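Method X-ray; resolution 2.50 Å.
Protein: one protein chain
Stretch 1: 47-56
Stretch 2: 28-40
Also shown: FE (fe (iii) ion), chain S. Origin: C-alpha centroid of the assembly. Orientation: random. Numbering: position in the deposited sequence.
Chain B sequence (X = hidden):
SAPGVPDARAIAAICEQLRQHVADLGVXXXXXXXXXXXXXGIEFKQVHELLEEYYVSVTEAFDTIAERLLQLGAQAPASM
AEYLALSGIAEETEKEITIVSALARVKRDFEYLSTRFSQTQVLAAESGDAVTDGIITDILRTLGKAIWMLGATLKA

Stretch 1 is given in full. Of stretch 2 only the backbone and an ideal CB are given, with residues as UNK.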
# COMPACT_ATOMS: atom_id res chain seq x y z
N VAL B 47 -23.05 6.37 14.36
CA VAL B 47 -23.89 5.20 14.42
C VAL B 47 -24.20 4.68 13.03
O VAL B 47 -24.25 3.48 12.80
CB VAL B 47 -25.19 5.50 15.17
CG1 VAL B 47 -26.05 4.26 15.23
CG2 VAL B 47 -24.86 5.97 16.57
N HIS B 48 -24.41 5.60 12.10
CA HIS B 48 -24.69 5.26 10.71
C HIS B 48 -23.55 4.35 10.22
O HIS B 48 -23.77 3.31 9.60
CB HIS B 48 -24.72 6.55 9.87
CG HIS B 48 -24.99 6.35 8.42
ND1 HIS B 48 -26.22 5.98 7.93
CD2 HIS B 48 -24.19 6.50 7.33
CE1 HIS B 48 -26.18 5.92 6.61
NE2 HIS B 48 -24.96 6.23 6.22
N GLU B 49 -22.32 4.75 10.51
CA GLU B 49 -21.15 3.98 10.11
C GLU B 49 -21.00 2.69 10.89
O GLU B 49 -20.61 1.66 10.33
CB GLU B 49 -19.89 4.84 10.26
CG GLU B 49 -19.69 5.82 9.11
CD GLU B 49 -18.78 7.00 9.46
OE1 GLU B 49 -18.00 6.88 10.43
OE2 GLU B 49 -18.85 8.04 8.77
N LEU B 50 -21.29 2.73 12.19
CA LEU B 50 -21.20 1.54 13.01
C LEU B 50 -22.16 0.47 12.47
O LEU B 50 -21.80 -0.70 12.35
CB LEU B 50 -21.56 1.86 14.46
CG LEU B 50 -21.66 0.67 15.42
CD1 LEU B 50 -20.32 0.02 15.57
CD2 LEU B 50 -22.15 1.14 16.77
N LEU B 51 -23.37 0.89 12.14
CA LEU B 51 -24.38 -0.01 11.61
C LEU B 51 -23.89 -0.68 10.33
O LEU B 51 -24.17 -1.87 10.08
CB LEU B 51 -25.68 0.76 11.35
CG LEU B 51 -26.80 0.78 12.40
CD1 LEU B 51 -26.41 -0.02 13.64
CD2 LEU B 51 -27.13 2.22 12.76
N GLU B 52 -23.17 0.07 9.50
CA GLU B 52 -22.65 -0.49 8.27
C GLU B 52 -21.60 -1.54 8.60
O GLU B 52 -21.58 -2.61 8.01
CB GLU B 52 -22.05 0.61 7.39
CG GLU B 52 -21.34 0.07 6.15
CD GLU B 52 -20.90 1.17 5.19
OE1 GLU B 52 -20.44 2.23 5.66
OE2 GLU B 52 -21.02 0.97 3.96
N GLU B 53 -20.72 -1.23 9.55
CA GLU B 53 -19.69 -2.19 9.96
C GLU B 53 -20.41 -3.47 10.35
O GLU B 53 -20.00 -4.57 9.96
CB GLU B 53 -18.90 -1.68 11.16
CG GLU B 53 -17.79 -0.71 10.85
CD GLU B 53 -17.14 -0.15 12.11
OE1 GLU B 53 -16.83 -0.94 13.04
OE2 GLU B 53 -16.93 1.09 12.16
N TYR B 54 -21.49 -3.32 11.10
CA TYR B 54 -22.27 -4.47 11.55
C TYR B 54 -22.84 -5.29 10.41
O TYR B 54 -22.68 -6.52 10.39
CB TYR B 54 -23.41 -4.04 12.47
CG TYR B 54 -22.99 -3.61 13.87
CD1 TYR B 54 -21.72 -3.94 14.38
CD2 TYR B 54 -23.87 -2.92 14.70
CE1 TYR B 54 -21.35 -3.58 15.68
CE2 TYR B 54 -23.51 -2.56 16.00
CZ TYR B 54 -22.25 -2.90 16.48
OH TYR B 54 -21.90 -2.55 17.76
N TYR B 55 -23.52 -4.65 9.47
CA TYR B 55 -24.10 -5.46 8.41
C TYR B 55 -23.06 -6.05 7.48
O TYR B 55 -23.31 -7.07 6.84
CB TYR B 55 -25.22 -4.70 7.65
CG TYR B 55 -24.88 -3.48 6.81
CD1 TYR B 55 -24.04 -3.57 5.70
CD2 TYR B 55 -25.53 -2.26 7.04
CE1 TYR B 55 -23.86 -2.48 4.84
CE2 TYR B 55 -25.36 -1.17 6.20
CZ TYR B 55 -24.53 -1.28 5.10
OH TYR B 55 -24.39 -0.22 4.24
N VAL B 56 -21.89 -5.44 7.41
CA VAL B 56 -20.82 -5.98 6.58
C VAL B 56 -20.36 -7.25 7.29
O VAL B 56 -20.17 -8.29 6.68
CB VAL B 56 -19.62 -4.99 6.46
CG1 VAL B 56 -18.37 -5.73 6.01
CG2 VAL B 56 -19.97 -3.86 5.46
N UNK B 28 -31.27 -10.06 9.70
CA UNK B 28 -30.55 -9.02 10.43
C UNK B 28 -29.87 -8.06 9.47
O UNK B 28 -29.80 -6.85 9.73
CB UNK B 28 -29.52 -9.64 11.37
N UNK B 29 -29.33 -8.61 8.39
CA UNK B 29 -28.63 -7.83 7.39
C UNK B 29 -29.49 -6.67 6.91
O UNK B 29 -29.03 -5.52 6.84
CB UNK B 29 -28.22 -8.72 6.21
N UNK B 30 -30.73 -6.96 6.57
CA UNK B 30 -31.63 -5.93 6.09
C UNK B 30 -32.13 -5.05 7.22
O UNK B 30 -32.33 -3.85 7.04
CB UNK B 30 -32.81 -6.56 5.36
N UNK B 31 -32.31 -5.64 8.40
CA UNK B 31 -32.78 -4.90 9.55
C UNK B 31 -31.75 -3.83 9.89
O UNK B 31 -32.10 -2.70 10.22
CB UNK B 31 -33.03 -5.83 10.74
N UNK B 32 -30.48 -4.18 9.79
CA UNK B 32 -29.41 -3.25 10.10
C UNK B 32 -29.41 -2.09 9.10
O UNK B 32 -29.06 -0.97 9.45
CB UNK B 32 -28.06 -3.97 10.09
N UNK B 33 -29.80 -2.36 7.86
CA UNK B 33 -29.86 -1.29 6.87
C UNK B 33 -30.97 -0.35 7.29
O UNK B 33 -30.84 0.87 7.17
CB UNK B 33 -30.09 -1.83 5.46
N UNK B 34 -32.07 -0.92 7.78
CA UNK B 34 -33.19 -0.12 8.22
C UNK B 34 -32.70 0.92 9.23
O UNK B 34 -32.93 2.11 9.05
CB UNK B 34 -34.28 -1.00 8.82
N UNK B 35 -32.01 0.48 10.28
CA UNK B 35 -31.51 1.43 11.27
C UNK B 35 -30.48 2.36 10.64
O UNK B 35 -30.45 3.55 10.93
CB UNK B 35 -30.90 0.69 12.46
N UNK B 36 -29.64 1.79 9.79
CA UNK B 36 -28.60 2.53 9.11
C UNK B 36 -29.20 3.73 8.39
O UNK B 36 -28.64 4.83 8.42
CB UNK B 36 -27.85 1.63 8.13
N UNK B 37 -30.35 3.52 7.76
CA UNK B 37 -31.03 4.57 7.02
C UNK B 37 -31.93 5.50 7.82
O UNK B 37 -31.99 6.70 7.55
CB UNK B 37 -31.87 3.92 5.92
N UNK B 38 -32.63 4.96 8.81
CA UNK B 38 -33.60 5.75 9.53
C UNK B 38 -33.31 6.29 10.92
O UNK B 38 -34.17 6.92 11.51
CB UNK B 38 -34.87 4.90 9.64
N UNK B 39 -32.12 6.04 11.45
CA UNK B 39 -31.82 6.59 12.75
C UNK B 39 -31.66 8.09 12.56
O UNK B 39 -31.51 8.57 11.44
CB UNK B 39 -30.57 5.95 13.36
N UNK B 40 -31.72 8.83 13.65
CA UNK B 40 -31.55 10.27 13.62
C UNK B 40 -31.07 10.65 15.01
O UNK B 40 -31.31 9.93 15.98
CB UNK B 40 -32.84 11.00 13.23
FE FE S . -25.37 3.46 3.33

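The two helices run nearly antiparallel, their axes 8.7 Å apart at closest approach, with position 36 lying near H48 and position 29 near Y55.

At position 28 the ideal CB finds nothing of stretch 1 within 5.5 Å, and many helix formers would serve; it is L28. Position 29 points sideways, its ideal CB 5.2 Å from Y55 CB, so a long or flat side chain could reach Y55. It is Y29: its ring edge meets the backbone carbonyl of Y55 (CD1 to Y55 O, 3.3 Å), while CD1 lies 3.8 Å from Y55 CB.

Positions 30 and 31 point away or lie out of reach, leaving the choice open; they are I30 and K31.

Position 32 points toward stretch 1, its ideal CB 3.8 Å from Y55 CB and near L51 O. A medium apolar chain, leucine, isoleucine or methionine, would suit. L32 packs CD1 3.8 Å from Y55 CB and 3.9 Å from Y54 CB, and its CD2 lies 4.3 Å from L51 CD1.

Position 33 points sideways, but the Y55 ring lies close by, its CE2 4.8 Å from the ideal CB. A planar group could lie on that ring. H33 does, face to face, with centroids 3.7 Å apart and planes at 16°; its ND1 donates to Y29 O one turn back (2.8 Å), which helps hold the ring there.

Position 34 is out of reach, so stretch 1 sets no limit and many side chains would serve; it is N34. Position 35 points sideways, with L51 CD2 4.1 Å from the ideal CB, so a carbon-rich base is enough. Y35 offers its CB to L51 CD2 at 4.1 Å, and its end leads away.

Position 36 sits among H48, L51, E52 and Y55, with the ferric ion beyond. A compact ring able to donate to H48 O and bind metal fits best, making histidine the strongest candidate; glutamate might reach the metal but would give up the bond to H48 O. H36 binds FE through NE2 (2.5 Å) and donates weakly from ND1 to H48 O (2.6 Å). In return, H48 ND1 donates to H36 O (2.7 Å). The H48 ring stacks, offset, on one face of H36; the edge of Y55 meets the opposite face.

Position 37 points away and 38 is out of reach, so either could take many side chains, large or polar: W37 and H38, the latter donating from ND1 to N34 OD1 (3.0 Å).

At 39 the backbone leaves helical angles (-71/163), and CA-to-CB points toward V47 and L51. A branched or long apolar chain would suit. I39 places CD1 3.5 Å from V47 CG1 and 3.9 Å from L51 CD2. Position 40, extended and out of reach, suits many side chains, beta-branched or aromatic ones among them; it is Y40.

Stretch 2 (28-40) LYIKLHNYHWHIY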
# COMPACT_ATOMS: atom_id res chain seq x y z
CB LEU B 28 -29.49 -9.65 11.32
CG LEU B 28 -29.34 -9.08 12.72
CD1 LEU B 28 -27.98 -9.47 13.24
CD2 LEU B 28 -29.53 -7.58 12.73
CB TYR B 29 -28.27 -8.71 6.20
CG TYR B 29 -27.52 -7.97 5.11
CD1 TYR B 29 -26.22 -7.51 5.32
CD2 TYR B 29 -28.10 -7.75 3.86
CE1 TYR B 29 -25.52 -6.84 4.31
CE2 TYR B 29 -27.42 -7.08 2.85
CZ TYR B 29 -26.13 -6.63 3.08
OH TYR B 29 -25.46 -5.96 2.07
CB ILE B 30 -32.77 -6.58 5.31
CG1 ILE B 30 -32.20 -7.07 3.97
CG2 ILE B 30 -33.91 -5.58 5.09
CD1 ILE B 30 -33.20 -7.82 3.14
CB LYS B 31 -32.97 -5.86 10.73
CG LYS B 31 -33.74 -5.30 11.90
CD LYS B 31 -34.11 -6.44 12.87
CE LYS B 31 -34.84 -5.91 14.09
NZ LYS B 31 -35.20 -7.00 15.03
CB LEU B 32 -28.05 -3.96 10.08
CG LEU B 32 -27.82 -4.88 11.28
CD1 LEU B 32 -26.58 -5.73 11.05
CD2 LEU B 32 -27.67 -4.03 12.54
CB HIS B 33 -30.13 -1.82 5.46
CG HIS B 33 -28.91 -2.30 4.75
ND1 HIS B 33 -28.29 -3.50 5.04
CD2 HIS B 33 -28.18 -1.74 3.76
CE1 HIS B 33 -27.24 -3.65 4.26
NE2 HIS B 33 -27.14 -2.59 3.47
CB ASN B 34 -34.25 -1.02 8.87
CG ASN B 34 -35.56 -0.31 9.07
OD1 ASN B 34 -35.61 0.81 9.57
ND2 ASN B 34 -36.65 -0.96 8.70
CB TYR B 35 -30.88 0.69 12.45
CG TYR B 35 -31.83 -0.26 13.13
CD1 TYR B 35 -33.15 0.12 13.38
CD2 TYR B 35 -31.43 -1.54 13.51
CE1 TYR B 35 -34.04 -0.74 13.98
CE2 TYR B 35 -32.31 -2.41 14.12
CZ TYR B 35 -33.62 -2.01 14.35
OH TYR B 35 -34.51 -2.89 14.94
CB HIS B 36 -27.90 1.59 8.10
CG HIS B 36 -26.81 2.24 7.30
ND1 HIS B 36 -25.65 2.73 7.86
CD2 HIS B 36 -26.68 2.41 5.96
CE1 HIS B 36 -24.85 3.16 6.91
NE2 HIS B 36 -25.45 2.98 5.74
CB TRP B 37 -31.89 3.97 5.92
CG TRP B 37 -31.15 3.18 4.92
CD1 TRP B 37 -29.92 3.45 4.41
CD2 TRP B 37 -31.62 2.01 4.24
NE1 TRP B 37 -29.59 2.52 3.45
CE2 TRP B 37 -30.62 1.62 3.33
CE3 TRP B 37 -32.80 1.25 4.32
CZ2 TRP B 37 -30.75 0.51 2.49
CZ3 TRP B 37 -32.93 0.15 3.49
CH2 TRP B 37 -31.91 -0.21 2.59
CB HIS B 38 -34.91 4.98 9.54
CG HIS B 38 -35.33 4.54 8.17
ND1 HIS B 38 -35.55 3.22 7.85
CD2 HIS B 38 -35.54 5.24 7.03
CE1 HIS B 38 -35.87 3.12 6.57
NE2 HIS B 38 -35.88 4.34 6.05
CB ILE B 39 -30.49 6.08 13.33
CG1 ILE B 39 -29.38 6.24 12.29
CG2 ILE B 39 -30.65 4.64 13.81
CD1 ILE B 39 -27.98 6.03 12.85
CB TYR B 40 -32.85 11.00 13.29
CG TYR B 40 -33.91 10.87 14.35
CD1 TYR B 40 -34.82 9.81 14.33
CD2 TYR B 40 -34.02 11.81 15.38
CE1 TYR B 40 -35.81 9.69 15.29
CE2 TYR B 40 -35.01 11.70 16.34
CZ TYR B 40 -35.90 10.63 16.30
OH TYR B 40 -36.87 10.52 17.26
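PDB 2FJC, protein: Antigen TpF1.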